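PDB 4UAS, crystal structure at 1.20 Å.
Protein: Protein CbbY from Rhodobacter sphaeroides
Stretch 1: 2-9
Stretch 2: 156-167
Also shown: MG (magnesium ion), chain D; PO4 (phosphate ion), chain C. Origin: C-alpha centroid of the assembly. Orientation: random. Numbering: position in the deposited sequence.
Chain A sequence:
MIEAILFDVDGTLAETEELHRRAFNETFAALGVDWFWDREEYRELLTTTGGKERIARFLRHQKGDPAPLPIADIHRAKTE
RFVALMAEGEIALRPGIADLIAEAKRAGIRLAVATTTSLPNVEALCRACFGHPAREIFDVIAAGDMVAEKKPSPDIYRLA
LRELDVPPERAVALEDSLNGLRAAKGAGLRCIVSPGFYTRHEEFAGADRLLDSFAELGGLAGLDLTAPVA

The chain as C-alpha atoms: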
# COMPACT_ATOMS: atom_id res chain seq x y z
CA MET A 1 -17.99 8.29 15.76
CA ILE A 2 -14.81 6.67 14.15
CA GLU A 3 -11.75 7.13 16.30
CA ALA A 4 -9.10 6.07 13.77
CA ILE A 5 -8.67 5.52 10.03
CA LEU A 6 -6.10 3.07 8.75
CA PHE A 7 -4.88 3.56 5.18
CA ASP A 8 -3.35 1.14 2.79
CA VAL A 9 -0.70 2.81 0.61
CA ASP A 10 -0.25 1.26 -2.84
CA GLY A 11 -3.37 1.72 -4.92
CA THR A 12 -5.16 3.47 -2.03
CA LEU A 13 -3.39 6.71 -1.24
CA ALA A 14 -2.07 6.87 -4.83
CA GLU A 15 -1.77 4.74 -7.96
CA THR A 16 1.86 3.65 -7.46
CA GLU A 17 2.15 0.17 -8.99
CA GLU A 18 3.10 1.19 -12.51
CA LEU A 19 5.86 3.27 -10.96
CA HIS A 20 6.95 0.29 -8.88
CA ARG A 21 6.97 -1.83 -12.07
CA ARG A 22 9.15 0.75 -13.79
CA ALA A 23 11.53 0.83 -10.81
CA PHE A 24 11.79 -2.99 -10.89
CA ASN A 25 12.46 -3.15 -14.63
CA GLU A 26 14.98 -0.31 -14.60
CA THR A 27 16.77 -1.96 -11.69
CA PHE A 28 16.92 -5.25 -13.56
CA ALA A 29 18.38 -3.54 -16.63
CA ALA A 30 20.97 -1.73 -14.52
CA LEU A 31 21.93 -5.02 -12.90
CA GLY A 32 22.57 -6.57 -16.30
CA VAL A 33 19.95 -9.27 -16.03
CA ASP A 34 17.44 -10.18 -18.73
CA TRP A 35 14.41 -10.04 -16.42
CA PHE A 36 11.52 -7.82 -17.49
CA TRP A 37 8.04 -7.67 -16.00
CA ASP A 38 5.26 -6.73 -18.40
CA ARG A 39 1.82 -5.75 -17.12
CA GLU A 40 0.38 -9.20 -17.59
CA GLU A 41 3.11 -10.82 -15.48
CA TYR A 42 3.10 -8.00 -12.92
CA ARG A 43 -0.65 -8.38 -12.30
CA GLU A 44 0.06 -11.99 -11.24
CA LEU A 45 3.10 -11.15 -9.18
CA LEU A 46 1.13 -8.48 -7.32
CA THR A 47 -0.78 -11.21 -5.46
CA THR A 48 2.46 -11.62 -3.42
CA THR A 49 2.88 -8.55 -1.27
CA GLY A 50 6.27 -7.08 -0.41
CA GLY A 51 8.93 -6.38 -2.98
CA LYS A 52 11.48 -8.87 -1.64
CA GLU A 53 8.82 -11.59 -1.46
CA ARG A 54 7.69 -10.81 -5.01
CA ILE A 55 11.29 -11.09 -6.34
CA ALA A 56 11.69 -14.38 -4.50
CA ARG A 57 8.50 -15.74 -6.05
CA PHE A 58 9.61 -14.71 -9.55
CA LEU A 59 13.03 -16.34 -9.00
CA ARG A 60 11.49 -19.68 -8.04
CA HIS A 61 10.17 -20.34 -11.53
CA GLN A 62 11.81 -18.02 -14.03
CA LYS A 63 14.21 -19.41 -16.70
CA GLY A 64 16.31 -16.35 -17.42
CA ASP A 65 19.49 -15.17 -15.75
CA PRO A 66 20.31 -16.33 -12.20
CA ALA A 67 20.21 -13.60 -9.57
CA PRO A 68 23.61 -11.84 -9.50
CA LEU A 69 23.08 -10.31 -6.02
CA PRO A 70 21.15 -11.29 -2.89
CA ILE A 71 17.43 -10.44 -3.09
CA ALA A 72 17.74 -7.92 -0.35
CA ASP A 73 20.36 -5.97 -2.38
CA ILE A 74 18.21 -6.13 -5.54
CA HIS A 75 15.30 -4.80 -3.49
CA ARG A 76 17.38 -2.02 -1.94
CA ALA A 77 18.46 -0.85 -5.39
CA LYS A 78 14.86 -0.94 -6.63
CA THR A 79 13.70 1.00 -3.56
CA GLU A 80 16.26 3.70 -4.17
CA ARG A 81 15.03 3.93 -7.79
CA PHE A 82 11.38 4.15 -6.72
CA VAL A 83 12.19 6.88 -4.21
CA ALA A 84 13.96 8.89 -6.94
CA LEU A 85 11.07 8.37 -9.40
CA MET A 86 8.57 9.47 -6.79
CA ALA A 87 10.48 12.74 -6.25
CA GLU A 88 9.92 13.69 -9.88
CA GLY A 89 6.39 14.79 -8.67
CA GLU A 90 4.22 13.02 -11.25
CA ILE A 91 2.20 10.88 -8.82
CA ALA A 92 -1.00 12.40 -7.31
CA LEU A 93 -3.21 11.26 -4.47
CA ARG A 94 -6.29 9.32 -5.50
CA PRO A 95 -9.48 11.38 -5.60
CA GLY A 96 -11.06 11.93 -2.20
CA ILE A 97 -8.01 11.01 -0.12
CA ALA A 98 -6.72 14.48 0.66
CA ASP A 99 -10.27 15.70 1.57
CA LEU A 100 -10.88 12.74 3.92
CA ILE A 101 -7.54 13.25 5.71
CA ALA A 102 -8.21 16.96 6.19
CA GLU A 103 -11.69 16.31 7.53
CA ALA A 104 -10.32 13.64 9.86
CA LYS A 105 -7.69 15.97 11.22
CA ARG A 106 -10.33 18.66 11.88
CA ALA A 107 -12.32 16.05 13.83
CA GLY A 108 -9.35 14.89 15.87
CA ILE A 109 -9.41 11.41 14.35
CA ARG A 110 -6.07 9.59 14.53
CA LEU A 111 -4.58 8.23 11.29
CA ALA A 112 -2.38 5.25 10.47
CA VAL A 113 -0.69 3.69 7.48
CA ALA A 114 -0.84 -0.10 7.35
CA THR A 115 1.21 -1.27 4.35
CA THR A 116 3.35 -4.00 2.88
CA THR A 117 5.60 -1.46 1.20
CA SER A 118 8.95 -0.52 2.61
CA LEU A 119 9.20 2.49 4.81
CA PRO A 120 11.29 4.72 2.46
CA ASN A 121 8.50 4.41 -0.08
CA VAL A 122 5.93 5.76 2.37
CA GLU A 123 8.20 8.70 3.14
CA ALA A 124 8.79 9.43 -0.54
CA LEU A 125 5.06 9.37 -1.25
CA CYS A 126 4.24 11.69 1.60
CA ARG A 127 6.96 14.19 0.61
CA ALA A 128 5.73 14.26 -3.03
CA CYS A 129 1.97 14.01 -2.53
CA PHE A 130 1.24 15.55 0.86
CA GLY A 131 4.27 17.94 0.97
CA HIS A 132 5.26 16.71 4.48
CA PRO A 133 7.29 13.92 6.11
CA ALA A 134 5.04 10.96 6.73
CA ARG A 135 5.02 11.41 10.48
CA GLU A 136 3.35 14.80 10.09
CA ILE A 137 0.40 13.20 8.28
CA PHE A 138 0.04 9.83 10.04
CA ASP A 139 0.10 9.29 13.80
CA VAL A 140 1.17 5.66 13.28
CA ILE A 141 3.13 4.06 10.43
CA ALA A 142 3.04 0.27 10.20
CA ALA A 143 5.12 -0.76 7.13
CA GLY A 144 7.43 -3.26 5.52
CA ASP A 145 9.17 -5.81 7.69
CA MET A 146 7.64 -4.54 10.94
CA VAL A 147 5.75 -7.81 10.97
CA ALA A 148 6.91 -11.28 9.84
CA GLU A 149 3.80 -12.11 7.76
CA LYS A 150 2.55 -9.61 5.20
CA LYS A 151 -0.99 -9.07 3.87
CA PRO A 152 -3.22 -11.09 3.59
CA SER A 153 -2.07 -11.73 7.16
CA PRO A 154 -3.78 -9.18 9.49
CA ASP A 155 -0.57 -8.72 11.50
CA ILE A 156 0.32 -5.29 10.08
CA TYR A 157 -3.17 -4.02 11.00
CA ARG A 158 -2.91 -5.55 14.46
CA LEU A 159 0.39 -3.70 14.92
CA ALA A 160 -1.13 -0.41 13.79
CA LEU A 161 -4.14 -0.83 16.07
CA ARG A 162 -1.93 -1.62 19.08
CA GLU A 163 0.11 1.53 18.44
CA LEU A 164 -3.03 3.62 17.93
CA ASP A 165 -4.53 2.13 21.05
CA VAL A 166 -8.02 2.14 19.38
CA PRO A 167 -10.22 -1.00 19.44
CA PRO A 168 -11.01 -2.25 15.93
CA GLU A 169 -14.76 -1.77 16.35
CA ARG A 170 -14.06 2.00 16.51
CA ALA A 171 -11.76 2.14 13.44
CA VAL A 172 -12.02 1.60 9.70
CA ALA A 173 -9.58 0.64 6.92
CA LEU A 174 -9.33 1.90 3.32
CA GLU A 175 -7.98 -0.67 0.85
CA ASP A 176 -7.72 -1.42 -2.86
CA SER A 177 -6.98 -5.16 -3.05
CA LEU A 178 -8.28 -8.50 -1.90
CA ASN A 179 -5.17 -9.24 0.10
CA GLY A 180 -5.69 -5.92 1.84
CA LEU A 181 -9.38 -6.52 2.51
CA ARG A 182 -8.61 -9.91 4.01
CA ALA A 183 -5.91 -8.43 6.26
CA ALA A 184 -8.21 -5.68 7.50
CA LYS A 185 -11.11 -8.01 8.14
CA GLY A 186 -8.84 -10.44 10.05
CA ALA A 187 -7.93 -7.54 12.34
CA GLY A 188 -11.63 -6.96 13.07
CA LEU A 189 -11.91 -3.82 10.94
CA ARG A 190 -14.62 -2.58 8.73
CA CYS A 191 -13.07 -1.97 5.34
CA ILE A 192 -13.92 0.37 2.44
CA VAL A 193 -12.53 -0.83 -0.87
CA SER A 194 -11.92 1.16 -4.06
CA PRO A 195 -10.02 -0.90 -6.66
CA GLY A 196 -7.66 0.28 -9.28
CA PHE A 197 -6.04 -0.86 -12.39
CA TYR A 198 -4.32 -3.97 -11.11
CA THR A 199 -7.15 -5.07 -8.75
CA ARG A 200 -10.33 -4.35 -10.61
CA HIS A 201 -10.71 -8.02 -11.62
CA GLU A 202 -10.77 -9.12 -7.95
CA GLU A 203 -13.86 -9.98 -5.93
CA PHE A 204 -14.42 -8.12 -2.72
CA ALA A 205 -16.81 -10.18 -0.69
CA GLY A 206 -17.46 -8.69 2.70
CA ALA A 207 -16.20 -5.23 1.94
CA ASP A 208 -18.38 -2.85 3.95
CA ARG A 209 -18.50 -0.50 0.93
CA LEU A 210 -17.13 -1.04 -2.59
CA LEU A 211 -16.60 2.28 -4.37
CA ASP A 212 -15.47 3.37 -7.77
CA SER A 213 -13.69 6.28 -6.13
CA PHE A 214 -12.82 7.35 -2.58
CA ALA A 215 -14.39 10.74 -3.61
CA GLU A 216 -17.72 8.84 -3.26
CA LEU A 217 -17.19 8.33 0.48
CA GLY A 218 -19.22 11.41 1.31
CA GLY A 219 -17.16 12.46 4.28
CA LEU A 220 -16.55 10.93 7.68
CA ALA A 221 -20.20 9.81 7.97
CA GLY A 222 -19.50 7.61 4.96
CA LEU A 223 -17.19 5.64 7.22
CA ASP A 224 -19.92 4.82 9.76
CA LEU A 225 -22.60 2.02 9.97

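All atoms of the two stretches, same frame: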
# COMPACT_ATOMS: atom_id res chain seq x y z
N ILE A 2 -16.11 7.34 14.35
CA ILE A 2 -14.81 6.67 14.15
C ILE A 2 -13.77 7.35 14.93
O ILE A 2 -13.72 8.55 14.95
CB ILE A 2 -14.48 6.86 12.61
CG1 ILE A 2 -15.38 5.94 11.80
CG2 ILE A 2 -13.03 6.82 12.23
CD1 ILE A 2 -15.20 4.50 12.11
N GLU A 3 -12.89 6.57 15.55
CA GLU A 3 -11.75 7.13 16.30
C GLU A 3 -10.42 7.03 15.58
O GLU A 3 -9.52 7.76 15.87
CB GLU A 3 -11.62 6.46 17.67
CG GLU A 3 -12.78 6.85 18.58
CD GLU A 3 -12.79 6.20 19.93
OE1 GLU A 3 -11.84 5.47 20.25
OE2 GLU A 3 -13.81 6.44 20.65
N ALA A 4 -10.34 6.19 14.55
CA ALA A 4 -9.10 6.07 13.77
C ALA A 4 -9.47 5.59 12.36
O ALA A 4 -10.36 4.80 12.20
CB ALA A 4 -8.07 5.11 14.41
N ILE A 5 -8.64 6.03 11.40
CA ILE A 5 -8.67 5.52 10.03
C ILE A 5 -7.31 4.99 9.71
O ILE A 5 -6.30 5.68 9.91
CB ILE A 5 -9.08 6.63 9.01
CG1 ILE A 5 -10.34 7.39 9.44
CG2 ILE A 5 -9.22 6.03 7.65
CD1 ILE A 5 -10.58 8.68 8.67
N LEU A 6 -7.33 3.79 9.14
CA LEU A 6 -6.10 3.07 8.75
C LEU A 6 -6.07 2.98 7.22
O LEU A 6 -7.00 2.45 6.62
CB LEU A 6 -6.03 1.71 9.41
CG LEU A 6 -5.94 1.76 10.92
CD1 LEU A 6 -7.28 1.82 11.58
CD2 LEU A 6 -5.20 0.53 11.45
N PHE A 7 -5.05 3.51 6.62
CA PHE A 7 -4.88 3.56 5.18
C PHE A 7 -3.84 2.59 4.67
O PHE A 7 -2.70 2.59 5.08
CB PHE A 7 -4.40 4.93 4.72
CG PHE A 7 -5.40 6.05 4.97
CD1 PHE A 7 -6.25 6.48 3.96
CD2 PHE A 7 -5.45 6.70 6.19
CE1 PHE A 7 -7.12 7.56 4.18
CE2 PHE A 7 -6.35 7.71 6.40
CZ PHE A 7 -7.15 8.15 5.41
N ASP A 8 -4.25 1.76 3.69
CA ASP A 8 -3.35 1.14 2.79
C ASP A 8 -2.59 2.23 2.01
O ASP A 8 -3.07 3.35 1.90
CB ASP A 8 -4.16 0.27 1.84
CG ASP A 8 -3.37 -0.49 0.85
OD1 ASP A 8 -2.39 -1.16 1.28
OD2 ASP A 8 -3.57 -0.36 -0.37
N VAL A 9 -1.46 1.87 1.41
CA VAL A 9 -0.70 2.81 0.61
C VAL A 9 -0.86 2.59 -0.90
O VAL A 9 -1.49 3.37 -1.60
CB VAL A 9 0.81 2.88 1.04
CG1 VAL A 9 1.61 3.77 0.10
CG2 VAL A 9 0.91 3.35 2.46
N ILE A 156 -0.06 -6.68 10.19
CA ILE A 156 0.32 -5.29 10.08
C ILE A 156 -0.80 -4.38 10.63
O ILE A 156 -0.52 -3.32 11.21
CB ILE A 156 0.68 -4.93 8.62
CG1 ILE A 156 1.48 -3.64 8.55
CG2 ILE A 156 -0.51 -4.97 7.69
CD1 ILE A 156 2.86 -3.72 9.22
N TYR A 157 -2.07 -4.74 10.42
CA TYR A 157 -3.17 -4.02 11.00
C TYR A 157 -3.25 -4.15 12.49
O TYR A 157 -3.54 -3.20 13.21
CB TYR A 157 -4.51 -4.42 10.34
CG TYR A 157 -4.78 -3.78 8.98
CD1 TYR A 157 -4.71 -4.47 7.81
CD2 TYR A 157 -5.16 -2.46 8.93
CE1 TYR A 157 -5.00 -3.86 6.58
CE2 TYR A 157 -5.45 -1.83 7.75
CZ TYR A 157 -5.36 -2.51 6.57
OH TYR A 157 -5.70 -1.88 5.41
N ARG A 158 -2.98 -5.36 13.00
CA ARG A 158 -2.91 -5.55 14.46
C ARG A 158 -1.82 -4.70 15.09
O ARG A 158 -2.04 -4.13 16.17
CB ARG A 158 -2.70 -7.02 14.77
CG ARG A 158 -3.88 -7.89 14.36
CD ARG A 158 -3.64 -9.37 14.55
NE ARG A 158 -4.82 -10.13 14.20
CZ ARG A 158 -4.85 -11.28 13.57
NH1 ARG A 158 -3.74 -11.88 13.12
NH2 ARG A 158 -6.03 -11.83 13.37
N LEU A 159 -0.69 -4.58 14.43
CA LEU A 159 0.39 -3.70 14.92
C LEU A 159 -0.10 -2.27 14.97
O LEU A 159 0.03 -1.58 15.98
CB LEU A 159 1.61 -3.86 14.00
CG LEU A 159 2.70 -2.81 14.17
CD1 LEU A 159 3.23 -2.70 15.54
CD2 LEU A 159 3.76 -2.96 13.10
N ALA A 160 -0.68 -1.77 13.85
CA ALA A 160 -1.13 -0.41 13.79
C ALA A 160 -2.15 -0.13 14.87
O ALA A 160 -2.12 0.95 15.50
CB ALA A 160 -1.71 -0.14 12.41
N LEU A 161 -3.10 -1.02 15.04
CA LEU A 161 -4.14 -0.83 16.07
C LEU A 161 -3.56 -0.81 17.48
O LEU A 161 -4.03 -0.03 18.34
CB LEU A 161 -5.19 -1.89 15.98
CG LEU A 161 -6.14 -1.76 14.79
CD1 LEU A 161 -6.91 -3.07 14.61
CD2 LEU A 161 -7.08 -0.61 15.00
N ARG A 162 -2.57 -1.64 17.79
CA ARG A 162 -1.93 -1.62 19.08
C ARG A 162 -1.27 -0.27 19.31
O ARG A 162 -1.34 0.33 20.40
CB ARG A 162 -0.96 -2.79 19.25
CG ARG A 162 -0.43 -2.81 20.71
CD ARG A 162 0.41 -3.96 21.09
NE ARG A 162 1.36 -4.09 20.18
CZ ARG A 162 1.47 -4.99 19.12
NH1 ARG A 162 0.77 -6.08 18.82
NH2 ARG A 162 2.43 -4.74 18.38
N GLU A 163 -0.56 0.24 18.32
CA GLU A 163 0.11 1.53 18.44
C GLU A 163 -0.87 2.67 18.54
O GLU A 163 -0.63 3.61 19.29
CB GLU A 163 1.08 1.75 17.28
CG GLU A 163 2.26 0.81 17.35
CD GLU A 163 3.44 1.13 16.51
OE1 GLU A 163 4.38 1.71 17.07
OE2 GLU A 163 3.40 0.81 15.35
N LEU A 164 -1.99 2.62 17.82
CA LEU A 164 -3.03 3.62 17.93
C LEU A 164 -3.73 3.59 19.25
O LEU A 164 -4.24 4.65 19.70
CB LEU A 164 -4.10 3.40 16.84
CG LEU A 164 -3.74 3.82 15.42
CD1 LEU A 164 -4.71 3.17 14.43
CD2 LEU A 164 -3.71 5.36 15.24
N ASP A 165 -3.79 2.40 19.85
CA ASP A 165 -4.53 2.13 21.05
C ASP A 165 -6.00 2.48 20.81
O ASP A 165 -6.64 3.16 21.65
CB ASP A 165 -3.93 2.85 22.28
CG ASP A 165 -4.53 2.31 23.56
OD1 ASP A 165 -4.76 1.05 23.66
OD2 ASP A 165 -4.69 3.12 24.51
N VAL A 166 -6.58 1.96 19.73
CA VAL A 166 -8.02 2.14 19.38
C VAL A 166 -8.50 0.72 19.13
O VAL A 166 -7.84 -0.03 18.38
CB VAL A 166 -8.20 3.03 18.14
CG1 VAL A 166 -9.64 3.10 17.71
CG2 VAL A 166 -7.71 4.48 18.40
N PRO A 167 -9.67 0.35 19.70
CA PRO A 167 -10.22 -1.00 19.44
C PRO A 167 -10.67 -1.02 17.96
O PRO A 167 -11.17 -0.02 17.43
CB PRO A 167 -11.40 -1.13 20.39
CG PRO A 167 -11.58 0.17 21.03
CD PRO A 167 -10.49 1.10 20.67
MG MG D . -2.87 -1.71 -1.83
P PO4 C . 0.21 -1.92 0.08
O1 PO4 C . 0.10 -2.98 1.25
O2 PO4 C . 1.48 -2.32 -0.78
O3 PO4 C . 0.41 -0.47 0.49
O4 PO4 C . -1.01 -2.04 -0.90
O HOH W 1 -2.56 -2.88 -3.42
O HOH W 2 -3.68 -3.42 -0.67

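Strand 4-7 packs against helix 156-164 in a roughly antiparallel sense, the two N-to-C directions making an angle of 148° with the axes 10.3 Å apart at their closest. No hydrogen bond joins the stretches; the contact is apolar and follows the alternation of the strand. Ala4 and Leu6 direct their CA-to-CB bonds toward the helix, whereas Ile5 and Phe7 point away and take no part.

Leu6 is the centre of the contact and has the largest covered area. With chi1 at -64° (m) and chi2 at 87°, its CD2 is carried to the helix, 3.7 Å from Ala160 CB and 4.2 Å from Leu161 CG. The small side chain of Ala160 lets the leucine methyl come close to the helix at this point. The same CD2 lies 3.9 Å from Tyr157 CD2, at the edge of the aromatic ring and near its plane. Tyr157 leaves its backbone sideways, but its m rotamer (chi1 -79°) brings the ring nearer the strand, and its OH ends 4.3 Å from Asp8 N, too far for a hydrogen bond; that hydroxyl is satisfied elsewhere in the structure.

One helical turn after Ala160, Leu164 adopts the m,t rotamer (-75°, 164°). Its CD1 touches both inward-facing strand residues, 3.9 Å from Ala4 CB and 4.0 Å from Leu6 CG. Beyond it, Asp165 leaves helical geometry with positive phi, and the extended Val166 turns back toward the strand. Its t rotamer (174°) lays both methyls against the CB atoms of Glu3 and Ala4, with CG2 4.1 Å from Ala4 CB and CG1 3.9 Å from Glu3 CB.

At the other end of stretch 1, Asp8 is sideways to the helix. Its t rotamer accompanies coordination of magnesium by OD2 at 2.1 Å from MG, while Val9 N donates a hydrogen bond to phosphate O3 (3.1 Å).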